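Local coordinates for protein glutamine synthetase (Helicobacter pylori, PDB 5ZLI) that belongs to the glutamine synthetase family as a type I-beta member and assembles into a dodecamer whose subunits join a beta-Grasp domain to a catalytic domain, at residues A315-Y329 with Q421-M433. Sequence-based numbering, arbitrary orientation.
Sequences ARGLAAFTNASTNSY and QMPHTLRRSLEEM
Y329 lies flat against the backbone that leads into helix 426-433: the carbonyl carbon of T425 sits over the ring centre, L426 N over the same face nearer the rim, and P423 O at the ring edge, in its plane. The phenol ends in a hydrogen bond between Y329 OH and S429 OG (2.6 Å), in which either hydroxyl may be the donor. S429 itself fits as a knob among R316, A319, A320 and Y329, one helical turn beyond the N-cap residue T425. L426 CB rests on Y329 CE2 at 3.6 Å; with CG anti to the backbone N (chi1 176°) the L426 methyls meet the 323-326 turn, CD1 by N323 O and CD2 packed against A324 O.

R316, its chain folded at CG and CD, passes P423 in the opposite direction and lies beside R428 and E432, with P423 CB over one guanidinium face and Q421 O at its edge. It forms a salt bridge whose hydrogen bond, R316 NH2 to E432 OE2, is nearly straight (2.8 Å, 172°); the carboxylate is turned almost perpendicular to the guanidinium and is met from above its plane. R428 comes close to the same guanidinium, an arrangement whose like charges are probably eased by E432 on R316 and by E431 of the second subunit on R428.

The helix segments cross at -117° where A320 faces S429, with axes 6.8 Å apart, a closeness suited to small residues: further along, G317 CA lies 3.7 Å from M433 CA, and A320 CB meets L430 CD2 at 3.6 Å. M433 SD approaches the F321 ring obliquely, a Met-aromatic contact.

Within the catalytic domain, helix 448-466 packs on A324, L430 and M433, helix 377-393 backs L318 and F321, and strand 341-346 lies against A315, R316 and M422.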
ATOM      1  N   ALA B 315     -49.136   5.716  35.904  1.00 35.82           N
ATOM      2  CA  ALA B 315     -47.749   5.803  35.472  1.00 35.90           C
ATOM      3  C   ALA B 315     -47.395   4.732  34.444  1.00 42.28           C
ATOM      4  O   ALA B 315     -46.924   5.049  33.348  1.00 43.22           O
ATOM      5  CB  ALA B 315     -46.843   5.703  36.695  1.00 40.89           C
ATOM      6  N   ARG B 316     -47.633   3.456  34.766  1.00 41.99           N
ATOM      7  CA  ARG B 316     -47.221   2.386  33.856  1.00 40.71           C
ATOM      8  C   ARG B 316     -47.846   2.541  32.473  1.00 38.34           C
ATOM      9  O   ARG B 316     -47.225   2.184  31.471  1.00 43.39           O
ATOM     10  CB  ARG B 316     -47.507   1.001  34.454  1.00 42.32           C
ATOM     11  CG  ARG B 316     -46.794   0.809  35.763  1.00 35.41           C
ATOM     12  CD  ARG B 316     -46.101  -0.528  35.865  1.00 43.15           C
ATOM     13  NE  ARG B 316     -46.719  -1.638  35.142  1.00 50.08           N
ATOM     14  CZ  ARG B 316     -46.065  -2.760  34.827  1.00 43.89           C
ATOM     15  NH1 ARG B 316     -44.794  -2.912  35.175  1.00 45.88           N
ATOM     16  NH2 ARG B 316     -46.671  -3.736  34.175  1.00 40.83           N
ATOM     17  N   GLY B 317     -49.086   3.027  32.390  1.00 39.15           N
ATOM     18  CA  GLY B 317     -49.659   3.301  31.081  1.00 39.21           C
ATOM     19  C   GLY B 317     -49.170   4.594  30.466  1.00 36.01           C
ATOM     20  O   GLY B 317     -49.041   4.684  29.241  1.00 29.52           O
ATOM     21  N   LEU B 318     -48.901   5.608  31.302  1.00 32.19           N
ATOM     22  CA  LEU B 318     -48.320   6.863  30.830  1.00 33.00           C
ATOM     23  C   LEU B 318     -46.950   6.672  30.183  1.00 35.11           C
ATOM     24  O   LEU B 318     -46.553   7.472  29.322  1.00 34.99           O
ATOM     25  CB  LEU B 318     -48.235   7.864  31.981  1.00 32.46           C
ATOM     26  CG  LEU B 318     -47.973   9.345  31.632  1.00 27.61           C
ATOM     27  CD1 LEU B 318     -49.019   9.846  30.738  1.00 32.11           C
ATOM     28  CD2 LEU B 318     -47.955  10.237  32.875  1.00 29.96           C
ATOM     29  N   ALA B 319     -46.222   5.617  30.561  1.00 34.88           N
ATOM     30  CA  ALA B 319     -44.899   5.397  29.987  1.00 33.06           C
ATOM     31  C   ALA B 319     -44.956   5.301  28.472  1.00 31.21           C
ATOM     32  O   ALA B 319     -44.006   5.694  27.803  1.00 33.53           O
ATOM     33  CB  ALA B 319     -44.279   4.127  30.563  1.00 32.95           C
ATOM     34  N   ALA B 320     -46.078   4.827  27.921  1.00 33.10           N
ATOM     35  CA  ALA B 320     -46.292   4.744  26.475  1.00 29.74           C
ATOM     36  C   ALA B 320     -46.218   6.099  25.756  1.00 31.35           C
ATOM     37  O   ALA B 320     -45.997   6.134  24.540  1.00 27.18           O
ATOM     38  CB  ALA B 320     -47.628   4.060  26.202  1.00 32.46           C
ATOM     39  N   PHE B 321     -46.439   7.214  26.443  1.00 30.28           N
ATOM     40  CA  PHE B 321     -46.260   8.465  25.733  1.00 29.02           C
ATOM     41  C   PHE B 321     -44.991   9.189  26.113  1.00 32.08           C
ATOM     42  O   PHE B 321     -44.463   9.951  25.286  1.00 28.48           O
ATOM     43  CB  PHE B 321     -47.439   9.401  25.973  1.00 35.60           C
ATOM     44  CG  PHE B 321     -48.749   8.817  25.588  1.00 34.37           C
ATOM     45  CD1 PHE B 321     -49.157   8.835  24.273  1.00 35.79           C
ATOM     46  CD2 PHE B 321     -49.593   8.281  26.545  1.00 40.62           C
ATOM     47  CE1 PHE B 321     -50.383   8.304  23.902  1.00 37.13           C
ATOM     48  CE2 PHE B 321     -50.827   7.745  26.183  1.00 39.99           C
ATOM     49  CZ  PHE B 321     -51.223   7.769  24.864  1.00 36.46           C
ATOM     50  N   THR B 322     -44.499   8.966  27.342  1.00 36.01           N
ATOM     51  CA  THR B 322     -43.291   9.616  27.835  1.00 34.92           C
ATOM     52  C   THR B 322     -42.034   8.821  27.550  1.00 33.76           C
ATOM     53  O   THR B 322     -40.938   9.399  27.548  1.00 33.19           O
ATOM     54  CB  THR B 322     -43.365   9.845  29.348  1.00 31.14           C
ATOM     55  OG1 THR B 322     -43.690   8.617  30.000  1.00 32.15           O
ATOM     56  CG2 THR B 322     -44.416  10.876  29.658  1.00 31.17           C
ATOM     57  N   ASN B 323     -42.173   7.501  27.364  1.00 36.47           N
ATOM     58  CA  ASN B 323     -41.062   6.571  27.097  1.00 32.10           C
ATOM     59  C   ASN B 323     -41.491   5.714  25.907  1.00 34.09           C
ATOM     60  O   ASN B 323     -41.791   4.521  26.047  1.00 28.54           O
ATOM     61  CB  ASN B 323     -40.758   5.747  28.336  1.00 26.31           C
ATOM     62  CG  ASN B 323     -40.398   6.627  29.498  1.00 32.90           C
ATOM     63  OD1 ASN B 323     -41.276   7.209  30.146  1.00 29.71           O
ATOM     64  ND2 ASN B 323     -39.098   6.762  29.760  1.00 37.13           N
ATOM     65  N   ALA B 324     -41.462   6.342  24.719  1.00 35.72           N
ATOM     66  CA  ALA B 324     -42.227   5.891  23.567  1.00 31.96           C
ATOM     67  C   ALA B 324     -41.388   5.103  22.566  1.00 33.67           C
ATOM     68  O   ALA B 324     -41.849   4.847  21.444  1.00 36.63           O
ATOM     69  CB  ALA B 324     -42.900   7.092  22.899  1.00 33.96           C
ATOM     70  N   SER B 325     -40.168   4.724  22.940  1.00 31.44           N
ATOM     71  CA  SER B 325     -39.337   3.844  22.134  1.00 29.57           C
ATOM     72  C   SER B 325     -38.863   2.708  23.009  1.00 28.06           C
ATOM     73  O   SER B 325     -38.782   2.824  24.230  1.00 29.99           O
ATOM     74  CB  SER B 325     -38.117   4.547  21.568  1.00 28.30           C
ATOM     75  OG  SER B 325     -37.303   4.990  22.620  1.00 21.64           O
ATOM     76  N   THR B 326     -38.540   1.601  22.374  1.00 22.55           N
ATOM     77  CA  THR B 326     -37.916   0.541  23.136  1.00 28.91           C
ATOM     78  C   THR B 326     -36.569   0.978  23.702  1.00 26.09           C
ATOM     79  O   THR B 326     -36.105   0.449  24.724  1.00 21.52           O
ATOM     80  CB  THR B 326     -37.823  -0.661  22.249  1.00 32.55           C
ATOM     81  OG1 THR B 326     -37.336  -0.203  20.981  1.00 35.95           O
ATOM     82  CG2 THR B 326     -39.198  -1.246  22.113  1.00 31.05           C
ATOM     83  N   ASN B 327     -35.918   1.927  23.049  1.00 29.14           N
ATOM     84  CA  ASN B 327     -34.657   2.391  23.582  1.00 26.00           C
ATOM     85  C   ASN B 327     -34.858   3.082  24.927  1.00 27.22           C
ATOM     86  O   ASN B 327     -33.940   3.128  25.755  1.00 29.79           O
ATOM     87  CB  ASN B 327     -33.997   3.336  22.603  1.00 19.84           C
ATOM     88  CG  ASN B 327     -32.593   3.554  22.943  1.00 21.97           C
ATOM     89  OD1 ASN B 327     -32.167   4.660  23.286  1.00 24.03           O
ATOM     90  ND2 ASN B 327     -31.823   2.482  22.859  1.00 24.47           N
ATOM     91  N   SER B 328     -36.043   3.631  25.162  1.00 23.13           N
ATOM     92  CA  SER B 328     -36.332   4.199  26.473  1.00 26.60           C
ATOM     93  C   SER B 328     -36.084   3.202  27.585  1.00 28.06           C
ATOM     94  O   SER B 328     -35.537   3.549  28.635  1.00 31.28           O
ATOM     95  CB  SER B 328     -37.763   4.684  26.519  1.00 26.52           C
ATOM     96  OG  SER B 328     -37.920   5.678  25.541  1.00 26.74           O
ATOM     97  N   TYR B 329     -36.375   1.944  27.330  1.00 32.96           N
ATOM     98  CA  TYR B 329     -36.351   0.950  28.377  1.00 30.15           C
ATOM     99  C   TYR B 329     -34.968   0.370  28.619  1.00 30.84           C
ATOM    100  O   TYR B 329     -34.776  -0.295  29.630  1.00 36.89           O
ATOM    101  CB  TYR B 329     -37.356  -0.137  28.037  1.00 27.73           C
ATOM    102  CG  TYR B 329     -38.721   0.444  28.004  1.00 30.99           C
ATOM    103  CD1 TYR B 329     -39.529   0.443  29.144  1.00 33.76           C
ATOM    104  CD2 TYR B 329     -39.189   1.077  26.866  1.00 33.71           C
ATOM    105  CE1 TYR B 329     -40.787   1.018  29.128  1.00 31.72           C
ATOM    106  CE2 TYR B 329     -40.455   1.655  26.833  1.00 31.38           C
ATOM    107  CZ  TYR B 329     -41.245   1.617  27.963  1.00 30.33           C
ATOM    108  OH  TYR B 329     -42.491   2.190  27.915  1.00 35.62           O
ATOM    109  N   GLN B 421     -43.234  -0.821  40.211  1.00 46.90           N
ATOM    110  CA  GLN B 421     -42.074  -0.463  39.413  1.00 51.35           C
ATOM    111  C   GLN B 421     -42.507  -0.045  38.008  1.00 53.27           C
ATOM    112  O   GLN B 421     -43.637  -0.284  37.582  1.00 52.25           O
ATOM    113  CB  GLN B 421     -41.104  -1.655  39.356  1.00 48.18           C
ATOM    114  CG  GLN B 421     -41.700  -2.858  38.568  1.00 50.96           C
ATOM    115  CD  GLN B 421     -40.843  -4.139  38.541  1.00 47.72           C
ATOM    116  OE1 GLN B 421     -39.676  -4.151  38.934  1.00 41.66           O
ATOM    117  NE2 GLN B 421     -41.449  -5.225  38.082  1.00 45.97           N
ATOM    118  N   MET B 422     -41.586   0.596  37.287  1.00 47.05           N
ATOM    119  CA  MET B 422     -41.820   0.983  35.900  1.00 43.21           C
ATOM    120  C   MET B 422     -41.936  -0.261  34.997  1.00 44.64           C
ATOM    121  O   MET B 422     -41.405  -1.337  35.312  1.00 40.33           O
ATOM    122  CB  MET B 422     -40.677   1.880  35.422  1.00 45.31           C
ATOM    123  CG  MET B 422     -40.747   3.398  35.737  1.00 39.97           C
ATOM    124  SD  MET B 422     -41.681   4.405  34.554  1.00 51.54           S
ATOM    125  CE  MET B 422     -43.371   4.014  34.965  1.00 46.38           C
ATOM    126  N   PRO B 423     -42.691  -0.171  33.906  1.00 43.16           N
ATOM    127  CA  PRO B 423     -42.725  -1.287  32.952  1.00 37.71           C
ATOM    128  C   PRO B 423     -41.392  -1.470  32.248  1.00 38.21           C
ATOM    129  O   PRO B 423     -40.636  -0.522  32.011  1.00 36.15           O
ATOM    130  CB  PRO B 423     -43.828  -0.891  31.968  1.00 34.89           C
ATOM    131  CG  PRO B 423     -44.013   0.559  32.161  1.00 39.06           C
ATOM    132  CD  PRO B 423     -43.619   0.907  33.539  1.00 38.85           C
ATOM    133  N   HIS B 424     -41.092  -2.721  31.938  1.00 38.28           N
ATOM    134  CA  HIS B 424     -39.770  -3.017  31.416  1.00 39.35           C
ATOM    135  C   HIS B 424     -39.664  -2.873  29.913  1.00 37.92           C
ATOM    136  O   HIS B 424     -38.572  -2.624  29.399  1.00 42.04           O
ATOM    137  CB  HIS B 424     -39.376  -4.437  31.768  1.00 38.21           C
ATOM    138  CG  HIS B 424     -39.083  -4.646  33.206  1.00 39.23           C
ATOM    139  ND1 HIS B 424     -39.937  -5.336  34.039  1.00 50.21           N
ATOM    140  CD2 HIS B 424     -37.980  -4.368  33.936  1.00 41.25           C
ATOM    141  CE1 HIS B 424     -39.399  -5.413  35.243  1.00 53.92           C
ATOM    142  NE2 HIS B 424     -38.207  -4.841  35.205  1.00 51.87           N
ATOM    143  N   THR B 425     -40.750  -3.037  29.194  1.00 27.22           N
ATOM    144  CA  THR B 425     -40.717  -2.894  27.762  1.00 29.16           C
ATOM    145  C   THR B 425     -41.833  -1.956  27.346  1.00 31.01           C
ATOM    146  O   THR B 425     -42.812  -1.766  28.077  1.00 29.41           O
ATOM    147  CB  THR B 425     -40.850  -4.275  27.082  1.00 31.74           C
ATOM    148  OG1 THR B 425     -42.001  -4.965  27.594  1.00 31.08           O
ATOM    149  CG2 THR B 425     -39.634  -5.113  27.298  1.00 31.06           C
ATOM    150  N   LEU B 426     -41.677  -1.398  26.142  1.00 24.91           N
ATOM    151  CA  LEU B 426     -42.739  -0.612  25.527  1.00 27.89           C
ATOM    152  C   LEU B 426     -43.984  -1.451  25.252  1.00 34.30           C
ATOM    153  O   LEU B 426     -45.109  -0.923  25.258  1.00 34.41           O
ATOM    154  CB  LEU B 426     -42.235   0.005  24.231  1.00 30.69           C
ATOM    155  CG  LEU B 426     -43.240   0.778  23.399  1.00 23.84           C
ATOM    156  CD1 LEU B 426     -43.845   1.881  24.215  1.00 29.43           C
ATOM    157  CD2 LEU B 426     -42.492   1.287  22.179  1.00 27.35           C
ATOM    158  N   ARG B 427     -43.810  -2.749  24.985  1.00 29.96           N
ATOM    159  CA  ARG B 427     -44.967  -3.598  24.738  1.00 31.68           C
ATOM    160  C   ARG B 427     -45.848  -3.661  25.978  1.00 39.47           C
ATOM    161  O   ARG B 427     -47.075  -3.516  25.887  1.00 44.42           O
ATOM    162  CB  ARG B 427     -44.526  -5.004  24.334  1.00 34.97           C
ATOM    163  CG  ARG B 427     -45.645  -6.044  24.434  1.00 38.98           C
ATOM    164  CD  ARG B 427     -45.163  -7.374  23.962  1.00 37.09           C
ATOM    165  NE  ARG B 427     -45.216  -7.459  22.520  1.00 45.04           N
ATOM    166  CZ  ARG B 427     -46.250  -7.943  21.864  1.00 52.13           C
ATOM    167  NH1 ARG B 427     -47.298  -8.376  22.542  1.00 57.80           N
ATOM    168  NH2 ARG B 427     -46.232  -7.995  20.544  1.00 49.46           N
ATOM    169  N   ARG B 428     -45.242  -3.859  27.161  1.00 33.18           N
ATOM    170  CA  ARG B 428     -46.070  -3.898  28.353  1.00 34.10           C
ATOM    171  C   ARG B 428     -46.658  -2.516  28.627  1.00 38.23           C
ATOM    172  O   ARG B 428     -47.831  -2.424  28.994  1.00 31.67           O
ATOM    173  CB  ARG B 428     -45.277  -4.464  29.542  1.00 30.73           C
ATOM    174  CG  ARG B 428     -46.101  -5.448  30.413  1.00 31.13           C
ATOM    175  CD  ARG B 428     -45.260  -6.177  31.451  1.00 41.99           C
ATOM    176  NE  ARG B 428     -44.473  -5.275  32.302  1.00 47.49           N
ATOM    177  CZ  ARG B 428     -43.556  -5.691  33.169  1.00 40.77           C
ATOM    178  NH1 ARG B 428     -42.877  -4.831  33.919  1.00 24.53           N
ATOM    179  NH2 ARG B 428     -43.321  -6.990  33.267  1.00 44.69           N
ATOM    180  N   SER B 429     -45.895  -1.442  28.356  1.00 36.22           N
ATOM    181  CA  SER B 429     -46.396  -0.081  28.538  1.00 29.17           C
ATOM    182  C   SER B 429     -47.608   0.204  27.667  1.00 34.72           C
ATOM    183  O   SER B 429     -48.558   0.854  28.114  1.00 30.99           O
ATOM    184  CB  SER B 429     -45.304   0.914  28.199  1.00 27.73           C
ATOM    185  OG  SER B 429     -44.323   0.886  29.192  1.00 35.80           O
ATOM    186  N   LEU B 430     -47.613  -0.299  26.431  1.00 35.33           N
ATOM    187  CA  LEU B 430     -48.774  -0.063  25.587  1.00 37.63           C
ATOM    188  C   LEU B 430     -49.952  -0.877  26.083  1.00 42.47           C
ATOM    189  O   LEU B 430     -51.076  -0.366  26.162  1.00 43.49           O
ATOM    190  CB  LEU B 430     -48.464  -0.383  24.131  1.00 38.19           C
ATOM    191  CG  LEU B 430     -47.483   0.625  23.533  1.00 42.52           C
ATOM    192  CD1 LEU B 430     -46.937   0.168  22.190  1.00 37.64           C
ATOM    193  CD2 LEU B 430     -48.173   1.964  23.389  1.00 33.12           C
ATOM    194  N   GLU B 431     -49.706  -2.138  26.444  1.00 38.73           N
ATOM    195  CA  GLU B 431     -50.722  -2.938  27.112  1.00 40.38           C
ATOM    196  C   GLU B 431     -51.284  -2.199  28.342  1.00 39.68           C
ATOM    197  O   GLU B 431     -52.500  -2.040  28.486  1.00 32.73           O
ATOM    198  CB  GLU B 431     -50.099  -4.292  27.460  1.00 38.02           C
ATOM    199  CG  GLU B 431     -49.964  -5.196  26.224  1.00 43.69           C
ATOM    200  CD  GLU B 431     -49.020  -6.393  26.410  1.00 48.12           C
ATOM    201  OE1 GLU B 431     -48.475  -6.607  27.525  1.00 38.06           O
ATOM    202  OE2 GLU B 431     -48.831  -7.126  25.411  1.00 52.81           O
ATOM    203  N   GLU B 432     -50.407  -1.704  29.217  1.00 40.66           N
ATOM    204  CA  GLU B 432     -50.883  -0.988  30.396  1.00 41.50           C
ATOM    205  C   GLU B 432     -51.669   0.247  29.992  1.00 42.31           C
ATOM    206  O   GLU B 432     -52.655   0.603  30.647  1.00 43.76           O
ATOM    207  CB  GLU B 432     -49.717  -0.610  31.312  1.00 38.99           C
ATOM    208  CG  GLU B 432     -48.975  -1.841  31.788  1.00 40.26           C
ATOM    209  CD  GLU B 432     -49.478  -2.410  33.078  1.00 43.00           C
ATOM    210  OE1 GLU B 432     -50.035  -1.649  33.893  1.00 50.46           O
ATOM    211  OE2 GLU B 432     -49.361  -3.647  33.244  1.00 47.02           O
ATOM    212  N   MET B 433     -51.238   0.935  28.936  1.00 35.02           N
ATOM    213  CA  MET B 433     -52.010   2.088  28.496  1.00 36.52           C
ATOM    214  C   MET B 433     -53.355   1.674  27.938  1.00 42.45           C
ATOM    215  O   MET B 433     -54.386   2.275  28.256  1.00 47.44           O
ATOM    216  CB  MET B 433     -51.280   2.892  27.444  1.00 35.71           C
ATOM    217  CG  MET B 433     -52.122   4.098  27.078  1.00 42.71           C
ATOM    218  SD  MET B 433     -51.890   4.719  25.416  1.00 53.71           S
ATOM    219  CE  MET B 433     -52.658   3.431  24.452  1.00 40.70           C
TER